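Local coordinates for shikimate dehydrogenase (NADP(+)) (Thermus thermophilus, PDB 2D5C), which catalyses the reversible NADPH-linked reduction of 3-dehydroshikimate to shikimate, a step in the chorismate pathway that supplies the aromatic amino acids, at residues D100-L105 / G236-R241; L205-L210 / P230-Q235. All coordinates share one frame; numbering follows the deposited sequence.

Interaction 1: D100-L105 / G236-R241. With SKM ((3R,4S,5R)-3,4,5-trihydroxycyclohex-1-ene-1-carboxylic acid), chain E; SO4 (sulfate ion), chain F.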
loop_
_atom_site.group_PDB
_atom_site.type_symbol
_atom_site.label_atom_id
_atom_site.label_comp_id
_atom_site.label_asym_id
_atom_site.label_seq_id
_atom_site.Cartn_x
_atom_site.Cartn_y
_atom_site.Cartn_z
ATOM N N ASP A 100 -1.352 13.506 8.914
ATOM C CA ASP A 100 -1.446 14.824 9.564
ATOM C C ASP A 100 -0.686 14.792 10.880
ATOM O O ASP A 100 0.021 15.744 11.222
ATOM C CB ASP A 100 -2.901 15.225 9.870
ATOM C CG ASP A 100 -3.689 15.614 8.636
ATOM O OD1 ASP A 100 -3.182 16.397 7.797
ATOM O OD2 ASP A 100 -4.843 15.152 8.508
ATOM N N ALA A 101 -0.820 13.700 11.634
ATOM C CA ALA A 101 -0.129 13.609 12.925
ATOM C C ALA A 101 1.403 13.626 12.812
ATOM O O ALA A 101 2.058 14.490 13.386
ATOM C CB ALA A 101 -0.602 12.360 13.701
ATOM N N PRO A 102 2.000 12.670 12.077
ATOM C CA PRO A 102 3.463 12.689 11.966
ATOM C C PRO A 102 3.967 13.939 11.234
ATOM O O PRO A 102 5.045 14.450 11.535
ATOM C CB PRO A 102 3.766 11.396 11.207
ATOM C CG PRO A 102 2.517 11.178 10.392
ATOM C CD PRO A 102 1.437 11.502 11.383
ATOM N N GLY A 103 3.170 14.428 10.292
ATOM C CA GLY A 103 3.549 15.620 9.543
ATOM C C GLY A 103 3.663 16.818 10.466
ATOM O O GLY A 103 4.560 17.657 10.337
ATOM N N PHE A 104 2.749 16.903 11.425
ATOM C CA PHE A 104 2.770 18.015 12.371
ATOM C C PHE A 104 4.080 18.050 13.186
ATOM O O PHE A 104 4.710 19.096 13.326
ATOM C CB PHE A 104 1.561 17.909 13.301
ATOM C CG PHE A 104 1.495 18.999 14.318
ATOM C CD1 PHE A 104 1.042 20.262 13.967
ATOM C CD2 PHE A 104 1.904 18.765 15.621
ATOM C CE1 PHE A 104 0.999 21.283 14.912
ATOM C CE2 PHE A 104 1.867 19.776 16.567
ATOM C CZ PHE A 104 1.412 21.037 16.206
ATOM N N LEU A 105 4.500 16.905 13.719
ATOM C CA LEU A 105 5.731 16.847 14.494
ATOM C C LEU A 105 6.952 17.198 13.629
ATOM O O LEU A 105 7.857 17.891 14.090
ATOM C CB LEU A 105 5.910 15.453 15.122
ATOM C CG LEU A 105 4.903 15.057 16.208
ATOM C CD1 LEU A 105 5.238 13.672 16.781
ATOM C CD2 LEU A 105 4.938 16.098 17.314
ATOM N N GLY A 236 1.955 15.913 3.264
ATOM C CA GLY A 236 1.916 15.547 1.859
ATOM C C GLY A 236 3.100 14.675 1.464
ATOM O O GLY A 236 2.921 13.662 0.779
ATOM N N ALA A 237 4.309 15.051 1.871
ATOM C CA ALA A 237 5.498 14.263 1.541
ATOM C C ALA A 237 5.372 12.865 2.128
ATOM O O ALA A 237 5.726 11.868 1.493
ATOM C CB ALA A 237 6.758 14.934 2.089
ATOM N N LEU A 238 4.863 12.798 3.353
ATOM C CA LEU A 238 4.691 11.503 4.004
ATOM C C LEU A 238 3.664 10.653 3.280
ATOM O O LEU A 238 3.813 9.429 3.202
ATOM C CB LEU A 238 4.274 11.686 5.465
ATOM C CG LEU A 238 5.341 12.290 6.372
ATOM C CD1 LEU A 238 4.756 12.495 7.758
ATOM C CD2 LEU A 238 6.557 11.390 6.433
ATOM N N ALA A 239 2.622 11.278 2.752
ATOM C CA ALA A 239 1.599 10.517 2.033
ATOM C C ALA A 239 2.198 9.979 0.737
ATOM O O ALA A 239 1.930 8.845 0.331
ATOM C CB ALA A 239 0.385 11.399 1.716
ATOM N N PHE A 240 3.009 10.803 0.079
ATOM C CA PHE A 240 3.644 10.382 -1.166
ATOM C C PHE A 240 4.545 9.166 -0.931
ATOM O O PHE A 240 4.604 8.257 -1.768
ATOM C CB PHE A 240 4.466 11.533 -1.763
ATOM C CG PHE A 240 4.791 11.342 -3.213
ATOM C CD1 PHE A 240 4.012 11.939 -4.198
ATOM C CD2 PHE A 240 5.863 10.534 -3.590
ATOM C CE1 PHE A 240 4.297 11.736 -5.558
ATOM C CE2 PHE A 240 6.157 10.322 -4.931
ATOM C CZ PHE A 240 5.374 10.924 -5.920
ATOM N N ARG A 241 5.253 9.148 0.196
ATOM C CA ARG A 241 6.112 8.020 0.500
ATOM C C ARG A 241 5.242 6.800 0.770
ATOM O O ARG A 241 5.609 5.693 0.402
ATOM C CB ARG A 241 7.018 8.306 1.706
ATOM C CG ARG A 241 8.033 7.201 1.961
ATOM C CD ARG A 241 8.948 7.546 3.116
ATOM N NE ARG A 241 8.198 7.743 4.350
ATOM C CZ ARG A 241 8.723 8.199 5.483
ATOM N NH1 ARG A 241 10.013 8.515 5.547
ATOM N NH2 ARG A 241 7.954 8.335 6.558
HETATM O O12 SKM E . -4.657 16.246 5.478
HETATM C C8 SKM E . -4.528 17.195 4.409
HETATM C C6 SKM E . -5.009 16.549 3.081
HETATM O O7 SKM E . -4.219 15.392 2.814
HETATM C C5 SKM E . -4.880 17.540 1.895
HETATM C C4 SKM E . -5.249 18.976 2.269
HETATM C C1 SKM E . -5.378 19.964 1.167
HETATM O O2 SKM E . -5.179 19.572 -0.106
HETATM O O3 SKM E . -5.667 21.129 1.403
HETATM C C10 SKM E . -5.457 19.383 3.525
HETATM C C9 SKM E . -5.365 18.470 4.730
HETATM O O11 SKM E . -6.695 18.085 5.113
HETATM S S SO4 F . 6.497 4.620 5.457
HETATM O O1 SO4 F . 5.894 5.637 4.347
HETATM O O2 SO4 F . 5.944 3.328 5.104
HETATM O O3 SO4 F . 7.804 4.644 5.423
HETATM O O4 SO4 F . 5.898 5.079 6.685
#
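At the junction of the substrate-binding and Rossmann-type domains, helix 100-110 meets helix 229-244 through the side chain of Leu-238, laid against Pro-102 and Gly-103. One branch does the touching: Leu-238 CD1 lies 3.6 Å from Gly-103 N and 3.7 Å from Pro-102 CG, so the methyl sits against the peptide joining these two residues and the CB-CG edge of the proline ring. With CD1 anti to CA (chi2 176°), the leucine is stretched outward and this branch reaches the neighbouring helix. Gly-103 adds no side chain on the facing side, and its CA comes within 7.0 Å of Leu-238 CA. The interface is small and apolar, with no hydrogen bond between the two helical turns. In the topology, helix 100-110 leads from strand 93-97 of the mixed sheet to strand 119-122 of the parallel sheet, and helix 229-244 leads back from strand 224-226; the contact thus pairs the two connections between the domains.

The first turn of helix 100-110 also serves the shikimate site. Shikimate O12 donates to Asp-100 OD1 at 2.8 Å, while Asp-100 OD2 makes a salt bridge to the active-site Lys-64, which itself bonds the ligand. Replacing Asp-100 by an alanine would probably cost O12 this acceptor and leave the Lys-64 amine without its carboxylate mate, freer to turn. Farther along helix 229-244, Arg-241 bends at chi3 (60°) and gives NE to sulfate O1 at 3.1 Å, a bond bent to 138°, with sulfate O3 over one face of the guanidinium. The anion, probably from the crystallisation liquor, also bonds Glu-91 N of the second subunit.

Interaction 2: L205-L210 / P230-Q235. With SKM ((3R,4S,5R)-3,4,5-trihydroxycyclohex-1-ene-1-carboxylic acid), chain E.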
loop_
_atom_site.group_PDB
_atom_site.type_symbol
_atom_site.label_atom_id
_atom_site.label_comp_id
_atom_site.label_asym_id
_atom_site.label_seq_id
_atom_site.Cartn_x
_atom_site.Cartn_y
_atom_site.Cartn_z
ATOM N N LEU A 205 -3.186 25.842 11.593
ATOM C CA LEU A 205 -3.353 24.900 10.496
ATOM C C LEU A 205 -4.032 25.591 9.310
ATOM O O LEU A 205 -3.908 25.135 8.174
ATOM C CB LEU A 205 -4.194 23.688 10.934
ATOM C CG LEU A 205 -3.713 22.906 12.158
ATOM C CD1 LEU A 205 -4.408 21.543 12.214
ATOM C CD2 LEU A 205 -2.221 22.727 12.086
ATOM N N VAL A 206 -4.765 26.671 9.587
ATOM C CA VAL A 206 -5.430 27.439 8.535
ATOM C C VAL A 206 -4.333 28.201 7.802
ATOM O O VAL A 206 -3.510 28.880 8.441
ATOM C CB VAL A 206 -6.429 28.478 9.111
ATOM C CG1 VAL A 206 -6.900 29.440 7.999
ATOM C CG2 VAL A 206 -7.626 27.768 9.731
ATOM N N TYR A 207 -4.302 28.080 6.476
ATOM C CA TYR A 207 -3.299 28.785 5.681
ATOM C C TYR A 207 -3.919 29.660 4.582
ATOM O O TYR A 207 -3.240 30.069 3.643
ATOM C CB TYR A 207 -2.277 27.800 5.094
ATOM C CG TYR A 207 -2.873 26.680 4.277
ATOM C CD1 TYR A 207 -3.357 26.909 2.991
ATOM C CD2 TYR A 207 -2.979 25.394 4.804
ATOM C CE1 TYR A 207 -3.936 25.882 2.247
ATOM C CE2 TYR A 207 -3.553 24.364 4.074
ATOM C CZ TYR A 207 -4.030 24.613 2.799
ATOM O OH TYR A 207 -4.602 23.591 2.081
ATOM N N ARG A 208 -5.213 29.937 4.717
ATOM C CA ARG A 208 -5.941 30.821 3.803
ATOM C C ARG A 208 -6.798 31.750 4.647
ATOM O O ARG A 208 -7.874 31.366 5.111
ATOM C CB ARG A 208 -6.851 30.030 2.854
ATOM C CG ARG A 208 -6.150 29.438 1.642
ATOM C CD ARG A 208 -7.175 28.908 0.638
ATOM N NE ARG A 208 -6.557 28.443 -0.603
ATOM C CZ ARG A 208 -5.959 29.235 -1.490
ATOM N NH1 ARG A 208 -5.898 30.544 -1.280
ATOM N NH2 ARG A 208 -5.418 28.716 -2.586
ATOM N N PRO A 209 -6.336 32.990 4.875
ATOM C CA PRO A 209 -5.088 33.616 4.427
ATOM C C PRO A 209 -3.865 32.980 5.095
ATOM O O PRO A 209 -4.003 32.309 6.119
ATOM C CB PRO A 209 -5.278 35.062 4.853
ATOM C CG PRO A 209 -6.039 34.917 6.137
ATOM C CD PRO A 209 -7.080 33.888 5.775
ATOM N N LEU A 210 -2.677 33.190 4.530
ATOM C CA LEU A 210 -1.462 32.619 5.118
ATOM C C LEU A 210 -1.231 33.194 6.516
ATOM O O LEU A 210 -1.031 32.453 7.482
ATOM C CB LEU A 210 -0.240 32.898 4.234
ATOM C CG LEU A 210 1.099 32.334 4.721
ATOM C CD1 LEU A 210 1.026 30.800 4.790
ATOM C CD2 LEU A 210 2.226 32.767 3.777
ATOM N N PRO A 230 4.173 24.498 6.553
ATOM C CA PRO A 230 5.104 23.408 6.845
ATOM C C PRO A 230 4.381 22.082 7.109
ATOM O O PRO A 230 4.822 21.034 6.632
ATOM C CB PRO A 230 5.869 23.926 8.058
ATOM C CG PRO A 230 5.914 25.417 7.783
ATOM C CD PRO A 230 4.495 25.692 7.357
ATOM N N MET A 231 3.281 22.115 7.864
ATOM C CA MET A 231 2.535 20.882 8.144
ATOM C C MET A 231 1.907 20.358 6.853
ATOM O O MET A 231 1.885 19.151 6.606
ATOM C CB MET A 231 1.422 21.130 9.168
ATOM C CG MET A 231 0.628 19.874 9.529
ATOM S SD MET A 231 -0.627 20.210 10.793
ATOM C CE MET A 231 -1.626 18.701 10.723
ATOM N N LEU A 232 1.393 21.265 6.027
ATOM C CA LEU A 232 0.768 20.855 4.775
ATOM C C LEU A 232 1.779 20.093 3.915
ATOM O O LEU A 232 1.468 19.041 3.343
ATOM C CB LEU A 232 0.254 22.083 4.010
ATOM C CG LEU A 232 -0.456 21.808 2.679
ATOM C CD1 LEU A 232 -1.689 20.964 2.918
ATOM C CD2 LEU A 232 -0.845 23.132 2.021
ATOM N N ALA A 233 2.993 20.626 3.844
ATOM C CA ALA A 233 4.065 20.023 3.049
ATOM C C ALA A 233 4.532 18.678 3.589
ATOM O O ALA A 233 4.775 17.741 2.820
ATOM C CB ALA A 233 5.250 20.969 2.969
ATOM N N TRP A 234 4.676 18.579 4.906
ATOM C CA TRP A 234 5.117 17.326 5.498
ATOM C C TRP A 234 4.062 16.225 5.436
ATOM O O TRP A 234 4.389 15.076 5.118
ATOM C CB TRP A 234 5.572 17.557 6.939
ATOM C CG TRP A 234 7.025 17.840 7.019
ATOM C CD1 TRP A 234 7.620 19.057 7.184
ATOM C CD2 TRP A 234 8.081 16.887 6.891
ATOM N NE1 TRP A 234 8.988 18.919 7.169
ATOM C CE2 TRP A 234 9.299 17.597 6.991
ATOM C CE3 TRP A 234 8.117 15.497 6.700
ATOM C CZ2 TRP A 234 10.540 16.968 6.910
ATOM C CZ3 TRP A 234 9.349 14.870 6.617
ATOM C CH2 TRP A 234 10.549 15.607 6.725
ATOM N N GLN A 235 2.805 16.546 5.735
ATOM C CA GLN A 235 1.798 15.496 5.658
ATOM C C GLN A 235 1.710 15.002 4.215
ATOM O O GLN A 235 1.458 13.815 3.965
ATOM C CB GLN A 235 0.434 15.980 6.180
ATOM C CG GLN A 235 -0.286 17.062 5.360
ATOM C CD GLN A 235 -0.938 16.541 4.091
ATOM O OE1 GLN A 235 -1.536 15.455 4.077
ATOM N NE2 GLN A 235 -0.853 17.327 3.017
HETATM O O12 SKM E . -4.657 16.246 5.478
HETATM C C8 SKM E . -4.528 17.195 4.409
HETATM C C6 SKM E . -5.009 16.549 3.081
HETATM O O7 SKM E . -4.219 15.392 2.814
HETATM C C5 SKM E . -4.880 17.540 1.895
HETATM C C4 SKM E . -5.249 18.976 2.269
HETATM C C1 SKM E . -5.378 19.964 1.167
HETATM O O2 SKM E . -5.179 19.572 -0.106
HETATM O O3 SKM E . -5.667 21.129 1.403
HETATM C C10 SKM E . -5.457 19.383 3.525
HETATM C C9 SKM E . -5.365 18.470 4.730
HETATM O O11 SKM E . -6.695 18.085 5.113
#
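The loop that follows strand 201-204 of the parallel, Rossmann-type sheet borders the shikimate pocket through Tyr-207; here Tyr-207 and Leu-205 pack on Leu-232 and Met-231 of helix 229-244. Leu-232 CD2 stands over one face of the tyrosine ring, 3.9 Å from its centroid and 27° off the normal, which meets the geometry of a CH-pi contact. The methyl is displaced toward the rim, and its nearest ring atoms include Tyr-207 CZ at 3.6 Å. The two side chains cross at about a right angle. Tyr-207 CG takes the position between the backbone N and the carbonyl carbon (chi1 55°), which turns the ring toward the helix, and its hydroxyl reaches the ligand: Tyr-207 OH lies 2.8 Å from shikimate O3, a carboxylate oxygen near the plane of the ring.

Beside it, Leu-205 CD2 approaches Met-231 SD to 3.2 Å, with the methionine chain extended to bring its sulfur there. That spacing is short for a methyl and a sulfur, and its exact value is doubtful. Leu-205 is also an NADP(+)-binding residue, so the loop borders both the cofactor and substrate sites.

One turn beyond Leu-232, Gln-235 folds back on its own helix. Gln-235 NE2 donates to Leu-232 O at 2.9 Å with an N-H...O angle of 144°, meeting a lone pair in the carbonyl plane. With NE2 taken by this bond, Gln-235 OE1 is the end that accepts from shikimate O7 at 3.0 Å, consistent with the bond setting the amide's orientation. The apolar contact of Leu-232 backs one face of the tyrosine ring, while the polar ends of Tyr-207 and Gln-235 address the carboxylate and a ring hydroxyl of shikimate, a division consistent with selective recognition of the substrate.

Both interactions use helix 229-244, in consecutive turns, and both touch the same shikimate. Interaction 1 is a buried, methyl-led contact between two domain-connecting helices; interaction 2 is partly buried, larger in area, and joins a helix to an irregular loop, a leucine methyl of the helix over the loop's aromatic face and the helix's thioether against the loop's leucine. Neither has a hydrogen bond across its segments; the ligand is met by Asp-100 in the first, by Gln-235 and Tyr-207 in the second. They abut directly: Met-231 CE packs 3.4 Å from Asp-100 O, and Met-231 SD lies 3.6 Å from Phe-104 CD1, so one methionine serves helix 100-110 and the loop alike.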